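Local coordinates for Non-structural protein NS2 (Bluetongue virus, PDB 1UTY), which binds single-stranded RNA as a viral non-structural phosphoprotein, of which this chain is the RNA-binding domain, at residues K10-C23 with D73-E85. Sequence-based numbering, arbitrary orientation.
Sequences KNIFVLDVTAKTLC and DIISLMLTPHGVE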
ATOM      1  N   LYS A  10      -4.979  -7.015  16.558  1.00 26.63           N
ATOM      2  CA  LYS A  10      -5.604  -6.080  15.620  1.00 26.16           C
ATOM      3  C   LYS A  10      -7.091  -6.383  15.411  1.00 25.66           C
ATOM      4  O   LYS A  10      -7.491  -7.551  15.282  1.00 25.34           O
ATOM      5  CB  LYS A  10      -4.877  -6.065  14.268  1.00 26.45           C
ATOM      6  CG  LYS A  10      -3.378  -5.677  14.313  1.00 27.69           C
ATOM      7  CD  LYS A  10      -3.138  -4.214  14.726  1.00 29.09           C
ATOM      8  CE  LYS A  10      -1.780  -4.046  15.433  1.00 31.57           C
ATOM      9  NZ  LYS A  10      -1.826  -3.189  16.673  1.00 31.80           N
ATOM     10  N   ASN A  11      -7.892  -5.316  15.359  1.00 24.70           N
ATOM     11  CA  ASN A  11      -9.331  -5.406  15.131  1.00 23.68           C
ATOM     12  C   ASN A  11      -9.766  -4.747  13.843  1.00 22.70           C
ATOM     13  O   ASN A  11      -9.692  -3.532  13.700  1.00 22.55           O
ATOM     14  CB  ASN A  11     -10.086  -4.773  16.296  1.00 24.20           C
ATOM     15  CG  ASN A  11     -10.105  -5.652  17.496  1.00 25.43           C
ATOM     16  OD1 ASN A  11     -10.901  -6.586  17.566  1.00 29.55           O
ATOM     17  ND2 ASN A  11      -9.193  -5.406  18.432  1.00 24.53           N
ATOM     18  N   ILE A  12     -10.231  -5.565  12.914  1.00 21.51           N
ATOM     19  CA  ILE A  12     -10.646  -5.103  11.611  1.00 20.98           C
ATOM     20  C   ILE A  12     -12.161  -5.250  11.544  1.00 20.63           C
ATOM     21  O   ILE A  12     -12.709  -6.310  11.838  1.00 20.56           O
ATOM     22  CB  ILE A  12      -9.901  -5.904  10.485  1.00 21.20           C
ATOM     23  CG1 ILE A  12      -8.389  -5.688  10.597  1.00 21.01           C
ATOM     24  CG2 ILE A  12     -10.318  -5.461   9.080  1.00 20.23           C
ATOM     25  CD1 ILE A  12      -7.675  -6.808  11.305  1.00 24.50           C
ATOM     26  N   PHE A  13     -12.816  -4.151  11.203  1.00 19.68           N
ATOM     27  CA  PHE A  13     -14.251  -4.086  11.086  1.00 19.52           C
ATOM     28  C   PHE A  13     -14.553  -3.881   9.619  1.00 19.73           C
ATOM     29  O   PHE A  13     -14.376  -2.788   9.086  1.00 19.65           O
ATOM     30  CB  PHE A  13     -14.792  -2.943  11.954  1.00 19.35           C
ATOM     31  CG  PHE A  13     -14.464  -3.105  13.427  1.00 18.54           C
ATOM     32  CD1 PHE A  13     -15.322  -3.812  14.265  1.00 16.31           C
ATOM     33  CD2 PHE A  13     -13.273  -2.589  13.951  1.00 16.42           C
ATOM     34  CE1 PHE A  13     -15.016  -3.994  15.627  1.00 18.38           C
ATOM     35  CE2 PHE A  13     -12.947  -2.750  15.300  1.00 18.49           C
ATOM     36  CZ  PHE A  13     -13.822  -3.468  16.153  1.00 17.90           C
ATOM     37  N   VAL A  14     -14.949  -4.958   8.952  1.00 20.02           N
ATOM     38  CA  VAL A  14     -15.233  -4.897   7.527  1.00 20.23           C
ATOM     39  C   VAL A  14     -16.610  -4.305   7.343  1.00 20.85           C
ATOM     40  O   VAL A  14     -17.581  -4.772   7.946  1.00 21.57           O
ATOM     41  CB  VAL A  14     -15.113  -6.273   6.832  1.00 20.14           C
ATOM     42  CG1 VAL A  14     -15.300  -6.132   5.336  1.00 18.38           C
ATOM     43  CG2 VAL A  14     -13.732  -6.904   7.123  1.00 19.42           C
ATOM     44  N   LEU A  15     -16.665  -3.237   6.550  1.00 21.37           N
ATOM     45  CA  LEU A  15     -17.905  -2.648   6.094  1.00 21.97           C
ATOM     46  C   LEU A  15     -18.028  -3.054   4.633  1.00 22.60           C
ATOM     47  O   LEU A  15     -17.258  -2.586   3.776  1.00 23.60           O
ATOM     48  CB  LEU A  15     -17.867  -1.126   6.249  1.00 21.53           C
ATOM     49  CG  LEU A  15     -19.044  -0.334   5.644  1.00 23.12           C
ATOM     50  CD1 LEU A  15     -20.384  -0.715   6.292  1.00 21.96           C
ATOM     51  CD2 LEU A  15     -18.811   1.193   5.729  1.00 23.48           C
ATOM     52  N   ASP A  16     -18.972  -3.945   4.362  1.00 22.99           N
ATOM     53  CA  ASP A  16     -19.200  -4.497   3.029  1.00 23.38           C
ATOM     54  C   ASP A  16     -20.695  -4.456   2.751  1.00 23.45           C
ATOM     55  O   ASP A  16     -21.394  -5.455   2.917  1.00 23.01           O
ATOM     56  CB  ASP A  16     -18.683  -5.941   2.941  1.00 23.76           C
ATOM     57  CG  ASP A  16     -19.012  -6.616   1.596  1.00 24.68           C
ATOM     58  OD1 ASP A  16     -19.102  -5.930   0.557  1.00 26.28           O
ATOM     59  OD2 ASP A  16     -19.201  -7.840   1.477  1.00 25.85           O
ATOM     60  N   VAL A  17     -21.166  -3.283   2.322  1.00 23.64           N
ATOM     61  CA  VAL A  17     -22.592  -2.977   2.191  1.00 23.62           C
ATOM     62  C   VAL A  17     -23.307  -3.807   1.105  1.00 23.44           C
ATOM     63  O   VAL A  17     -24.490  -4.146   1.268  1.00 23.15           O
ATOM     64  CB  VAL A  17     -22.817  -1.421   1.984  1.00 24.16           C
ATOM     65  CG1 VAL A  17     -24.156  -1.116   1.326  1.00 24.31           C
ATOM     66  CG2 VAL A  17     -22.740  -0.686   3.315  1.00 24.24           C
ATOM     67  N   THR A  18     -22.611  -4.118   0.007  1.00 22.94           N
ATOM     68  CA  THR A  18     -23.208  -4.942  -1.051  1.00 23.38           C
ATOM     69  C   THR A  18     -23.170  -6.420  -0.694  1.00 22.96           C
ATOM     70  O   THR A  18     -23.748  -7.238  -1.398  1.00 22.69           O
ATOM     71  CB  THR A  18     -22.593  -4.703  -2.483  1.00 23.17           C
ATOM     72  OG1 THR A  18     -21.208  -5.077  -2.501  1.00 24.96           O
ATOM     73  CG2 THR A  18     -22.597  -3.231  -2.853  1.00 22.93           C
ATOM     74  N   ALA A  19     -22.492  -6.751   0.402  1.00 23.29           N
ATOM     75  CA  ALA A  19     -22.498  -8.111   0.956  1.00 23.49           C
ATOM     76  C   ALA A  19     -22.092  -9.192  -0.051  1.00 23.74           C
ATOM     77  O   ALA A  19     -22.693 -10.260  -0.098  1.00 23.81           O
ATOM     78  CB  ALA A  19     -23.861  -8.435   1.558  1.00 23.36           C
ATOM     79  N   LYS A  20     -21.073  -8.905  -0.855  1.00 24.47           N
ATOM     80  CA  LYS A  20     -20.548  -9.892  -1.791  1.00 24.88           C
ATOM     81  C   LYS A  20     -19.385 -10.675  -1.160  1.00 24.86           C
ATOM     82  O   LYS A  20     -18.979 -11.705  -1.693  1.00 25.68           O
ATOM     83  CB  LYS A  20     -20.122  -9.249  -3.128  1.00 25.35           C
ATOM     84  CG  LYS A  20     -21.194  -8.391  -3.852  1.00 25.14           C
ATOM     85  CD  LYS A  20     -22.467  -9.161  -4.109  1.00 26.20           C
ATOM     86  CE  LYS A  20     -23.383  -8.459  -5.126  1.00 25.38           C
ATOM     87  NZ  LYS A  20     -24.558  -9.329  -5.366  1.00 23.84           N
ATOM     88  N   THR A  21     -18.852 -10.202  -0.033  1.00 23.91           N
ATOM     89  CA  THR A  21     -17.883 -11.007   0.716  1.00 23.17           C
ATOM     90  C   THR A  21     -18.602 -11.815   1.790  1.00 23.60           C
ATOM     91  O   THR A  21     -19.699 -11.442   2.236  1.00 23.31           O
ATOM     92  CB  THR A  21     -16.775 -10.146   1.384  1.00 22.97           C
ATOM     93  OG1 THR A  21     -17.336  -9.378   2.456  1.00 21.06           O
ATOM     94  CG2 THR A  21     -16.187  -9.115   0.425  1.00 21.88           C
ATOM     95  N   LEU A  22     -17.985 -12.913   2.216  1.00 23.77           N
ATOM     96  CA  LEU A  22     -18.524 -13.678   3.329  1.00 24.31           C
ATOM     97  C   LEU A  22     -18.874 -12.759   4.512  1.00 24.35           C
ATOM     98  O   LEU A  22     -19.971 -12.853   5.069  1.00 24.46           O
ATOM     99  CB  LEU A  22     -17.553 -14.773   3.781  1.00 24.04           C
ATOM    100  CG  LEU A  22     -18.089 -15.540   4.997  1.00 24.45           C
ATOM    101  CD1 LEU A  22     -19.158 -16.524   4.545  1.00 23.71           C
ATOM    102  CD2 LEU A  22     -16.974 -16.243   5.759  1.00 24.69           C
ATOM    103  N   CYS A  23     -17.927 -11.896   4.875  1.00 24.43           N
ATOM    104  CA  CYS A  23     -18.097 -10.843   5.878  1.00 25.33           C
ATOM    105  C   CYS A  23     -19.373 -10.043   5.730  1.00 24.99           C
ATOM    106  O   CYS A  23     -20.089  -9.854   6.705  1.00 25.37           O
ATOM    107  CB  CYS A  23     -16.933  -9.847   5.787  1.00 25.27           C
ATOM    108  SG  CYS A  23     -15.395 -10.500   6.429  1.00 28.83           S
ATOM    109  N   ASP A  73       2.781  -1.708  11.188  1.00 29.85           N
ATOM    110  CA  ASP A  73       1.646  -2.622  11.288  1.00 29.22           C
ATOM    111  C   ASP A  73       1.020  -2.844   9.919  1.00 28.33           C
ATOM    112  O   ASP A  73       0.463  -1.920   9.317  1.00 28.29           O
ATOM    113  CB  ASP A  73       0.592  -2.077  12.254  1.00 29.74           C
ATOM    114  CG  ASP A  73       1.062  -2.058  13.692  1.00 31.24           C
ATOM    115  OD1 ASP A  73       2.025  -2.777  14.041  1.00 33.49           O
ATOM    116  OD2 ASP A  73       0.522  -1.343  14.558  1.00 34.77           O
ATOM    117  N   ILE A  74       1.126  -4.077   9.432  1.00 27.02           N
ATOM    118  CA  ILE A  74       0.585  -4.466   8.130  1.00 25.62           C
ATOM    119  C   ILE A  74      -0.374  -5.642   8.320  1.00 24.81           C
ATOM    120  O   ILE A  74       0.023  -6.699   8.826  1.00 24.70           O
ATOM    121  CB  ILE A  74       1.735  -4.828   7.154  1.00 25.61           C
ATOM    122  CG1 ILE A  74       2.738  -3.670   7.045  1.00 25.83           C
ATOM    123  CG2 ILE A  74       1.200  -5.105   5.794  1.00 25.12           C
ATOM    124  CD1 ILE A  74       4.144  -4.077   6.696  1.00 26.32           C
ATOM    125  N   ILE A  75      -1.630  -5.448   7.929  1.00 23.61           N
ATOM    126  CA  ILE A  75      -2.652  -6.495   8.022  1.00 22.91           C
ATOM    127  C   ILE A  75      -3.093  -6.953   6.628  1.00 22.31           C
ATOM    128  O   ILE A  75      -3.622  -6.157   5.858  1.00 21.84           O
ATOM    129  CB  ILE A  75      -3.869  -6.005   8.847  1.00 23.08           C
ATOM    130  CG1 ILE A  75      -3.407  -5.344  10.151  1.00 23.47           C
ATOM    131  CG2 ILE A  75      -4.794  -7.171   9.175  1.00 21.83           C
ATOM    132  CD1 ILE A  75      -3.852  -3.912  10.315  1.00 24.19           C
ATOM    133  N   SER A  76      -2.870  -8.225   6.311  1.00 21.73           N
ATOM    134  CA  SER A  76      -3.198  -8.750   4.984  1.00 22.21           C
ATOM    135  C   SER A  76      -4.447  -9.607   5.052  1.00 22.33           C
ATOM    136  O   SER A  76      -4.513 -10.542   5.848  1.00 22.59           O
ATOM    137  CB  SER A  76      -2.055  -9.592   4.409  1.00 21.95           C
ATOM    138  OG  SER A  76      -0.849  -8.864   4.381  1.00 23.11           O
ATOM    139  N   LEU A  77      -5.421  -9.306   4.202  1.00 22.02           N
ATOM    140  CA  LEU A  77      -6.703  -9.990   4.270  1.00 22.11           C
ATOM    141  C   LEU A  77      -7.164 -10.478   2.903  1.00 22.22           C
ATOM    142  O   LEU A  77      -7.138  -9.731   1.908  1.00 22.32           O
ATOM    143  CB  LEU A  77      -7.772  -9.085   4.871  1.00 21.79           C
ATOM    144  CG  LEU A  77      -7.515  -8.454   6.232  1.00 22.19           C
ATOM    145  CD1 LEU A  77      -7.057  -6.984   6.049  1.00 21.34           C
ATOM    146  CD2 LEU A  77      -8.774  -8.547   7.082  1.00 19.11           C
ATOM    147  N   MET A  78      -7.573 -11.740   2.869  1.00 21.88           N
ATOM    148  CA  MET A  78      -8.293 -12.281   1.729  1.00 22.05           C
ATOM    149  C   MET A  78      -9.776 -12.335   2.059  1.00 22.07           C
ATOM    150  O   MET A  78     -10.204 -13.109   2.921  1.00 21.93           O
ATOM    151  CB  MET A  78      -7.784 -13.676   1.389  1.00 22.26           C
ATOM    152  CG  MET A  78      -6.353 -13.728   0.909  1.00 22.02           C
ATOM    153  SD  MET A  78      -6.065 -12.695  -0.546  1.00 23.26           S
ATOM    154  CE  MET A  78      -4.422 -13.175  -0.884  1.00 20.37           C
ATOM    155  N   LEU A  79     -10.563 -11.497   1.395  1.00 22.24           N
ATOM    156  CA  LEU A  79     -12.015 -11.522   1.594  1.00 22.35           C
ATOM    157  C   LEU A  79     -12.666 -12.096   0.367  1.00 22.66           C
ATOM    158  O   LEU A  79     -12.642 -11.464  -0.699  1.00 23.54           O
ATOM    159  CB  LEU A  79     -12.567 -10.120   1.893  1.00 21.74           C
ATOM    160  CG  LEU A  79     -11.839  -9.326   2.986  1.00 22.01           C
ATOM    161  CD1 LEU A  79     -12.466  -7.945   3.144  1.00 20.39           C
ATOM    162  CD2 LEU A  79     -11.797 -10.105   4.352  1.00 20.60           C
ATOM    163  N   THR A  80     -13.221 -13.297   0.491  1.00 22.55           N
ATOM    164  CA  THR A  80     -13.900 -13.901  -0.640  1.00 23.21           C
ATOM    165  C   THR A  80     -15.386 -13.963  -0.364  1.00 23.85           C
ATOM    166  O   THR A  80     -15.811 -13.605   0.739  1.00 24.63           O
ATOM    167  CB  THR A  80     -13.329 -15.313  -0.991  1.00 22.95           C
ATOM    168  OG1 THR A  80     -13.732 -16.256   0.002  1.00 22.67           O
ATOM    169  CG2 THR A  80     -11.797 -15.317  -0.944  1.00 22.80           C
ATOM    170  N   PRO A  81     -16.175 -14.404  -1.355  1.00 24.09           N
ATOM    171  CA  PRO A  81     -17.600 -14.671  -1.133  1.00 24.26           C
ATOM    172  C   PRO A  81     -17.783 -15.840  -0.174  1.00 24.78           C
ATOM    173  O   PRO A  81     -18.828 -15.947   0.462  1.00 24.64           O
ATOM    174  CB  PRO A  81     -18.128 -15.058  -2.531  1.00 24.28           C
ATOM    175  CG  PRO A  81     -17.071 -14.658  -3.505  1.00 24.26           C
ATOM    176  CD  PRO A  81     -15.772 -14.682  -2.748  1.00 23.77           C
ATOM    177  N   HIS A  82     -16.779 -16.705  -0.061  1.00 25.50           N
ATOM    178  CA  HIS A  82     -16.940 -17.921   0.740  1.00 26.21           C
ATOM    179  C   HIS A  82     -15.961 -18.059   1.906  1.00 25.66           C
ATOM    180  O   HIS A  82     -15.889 -19.110   2.509  1.00 26.26           O
ATOM    181  CB  HIS A  82     -16.836 -19.156  -0.163  1.00 27.20           C
ATOM    182  CG  HIS A  82     -17.847 -19.182  -1.269  1.00 29.85           C
ATOM    183  ND1 HIS A  82     -19.208 -19.179  -1.033  1.00 32.87           N
ATOM    184  CD2 HIS A  82     -17.696 -19.194  -2.615  1.00 31.24           C
ATOM    185  CE1 HIS A  82     -19.850 -19.199  -2.188  1.00 34.33           C
ATOM    186  NE2 HIS A  82     -18.956 -19.207  -3.163  1.00 33.63           N
ATOM    187  N   GLY A  83     -15.200 -17.017   2.218  1.00 24.76           N
ATOM    188  CA  GLY A  83     -14.191 -17.145   3.245  1.00 23.57           C
ATOM    189  C   GLY A  83     -13.502 -15.849   3.583  1.00 22.92           C
ATOM    190  O   GLY A  83     -13.524 -14.895   2.811  1.00 22.96           O
ATOM    191  N   VAL A  84     -12.901 -15.824   4.763  1.00 22.26           N
ATOM    192  CA  VAL A  84     -12.011 -14.748   5.167  1.00 22.18           C
ATOM    193  C   VAL A  84     -10.722 -15.381   5.688  1.00 21.72           C
ATOM    194  O   VAL A  84     -10.766 -16.370   6.414  1.00 21.22           O
ATOM    195  CB  VAL A  84     -12.650 -13.804   6.237  1.00 21.92           C
ATOM    196  CG1 VAL A  84     -13.404 -14.600   7.284  1.00 23.56           C
ATOM    197  CG2 VAL A  84     -11.604 -13.011   6.939  1.00 22.00           C
ATOM    198  N   GLU A  85      -9.585 -14.801   5.297  1.00 21.45           N
ATOM    199  CA  GLU A  85      -8.286 -15.199   5.793  1.00 21.27           C
ATOM    200  C   GLU A  85      -7.451 -13.957   6.098  1.00 21.36           C
ATOM    201  O   GLU A  85      -7.438 -13.000   5.316  1.00 21.91           O
ATOM    202  CB  GLU A  85      -7.582 -16.117   4.798  1.00 21.06           C
ATOM    203  CG  GLU A  85      -6.633 -17.090   5.460  1.00 22.01           C
ATOM    204  CD  GLU A  85      -5.940 -18.045   4.507  1.00 23.83           C
ATOM    205  OE1 GLU A  85      -6.114 -17.966   3.264  1.00 23.89           O
ATOM    206  OE2 GLU A  85      -5.204 -18.906   5.026  1.00 25.11           O
TER
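Lys-10 reaches Asp-73 at one end of a face-to-face packing of two strands of the same strongly curved mixed beta-sheet; the axes of 10-15 and 73-79 pass 9.7 Å apart at 47°. Lys-10, its chain bent at chi2 and chi4, crosses Ile-75 at about a right angle, with CG against CG1, and its NZ makes a long salt bridge, 3.7 Å from Asp-73 OD2, suited to this partly exposed border. Deeper in, branched aliphatic residues close the interior: Ile-12 slides past Ile-75, its CD1 3.6 Å from Ile-75 CG2, while its other branch, CG2, meets Leu-77 CD2. Val-14 CG1, anti to the backbone N (chi1 -175°), points tip to tip at Leu-79 CD1. After the type I turn starting at Asp-16, OD2 of that buried residue accepts hydrogen bonds from both N and OG1 of Thr-21, and OG1 in turn accepts from Gly-24 N, capping helix 22-29. Leu-22 N ties the helix start to the hairpin, donating to Thr-80 O at 2.7 Å, nearly straight (170°) and in the carbonyl plane, while its CB packs 3.6 Å from Gly-83 N. Cys-23 SG, small and apolar enough for the interior, touches Leu-79 CD2 at 4.2 Å.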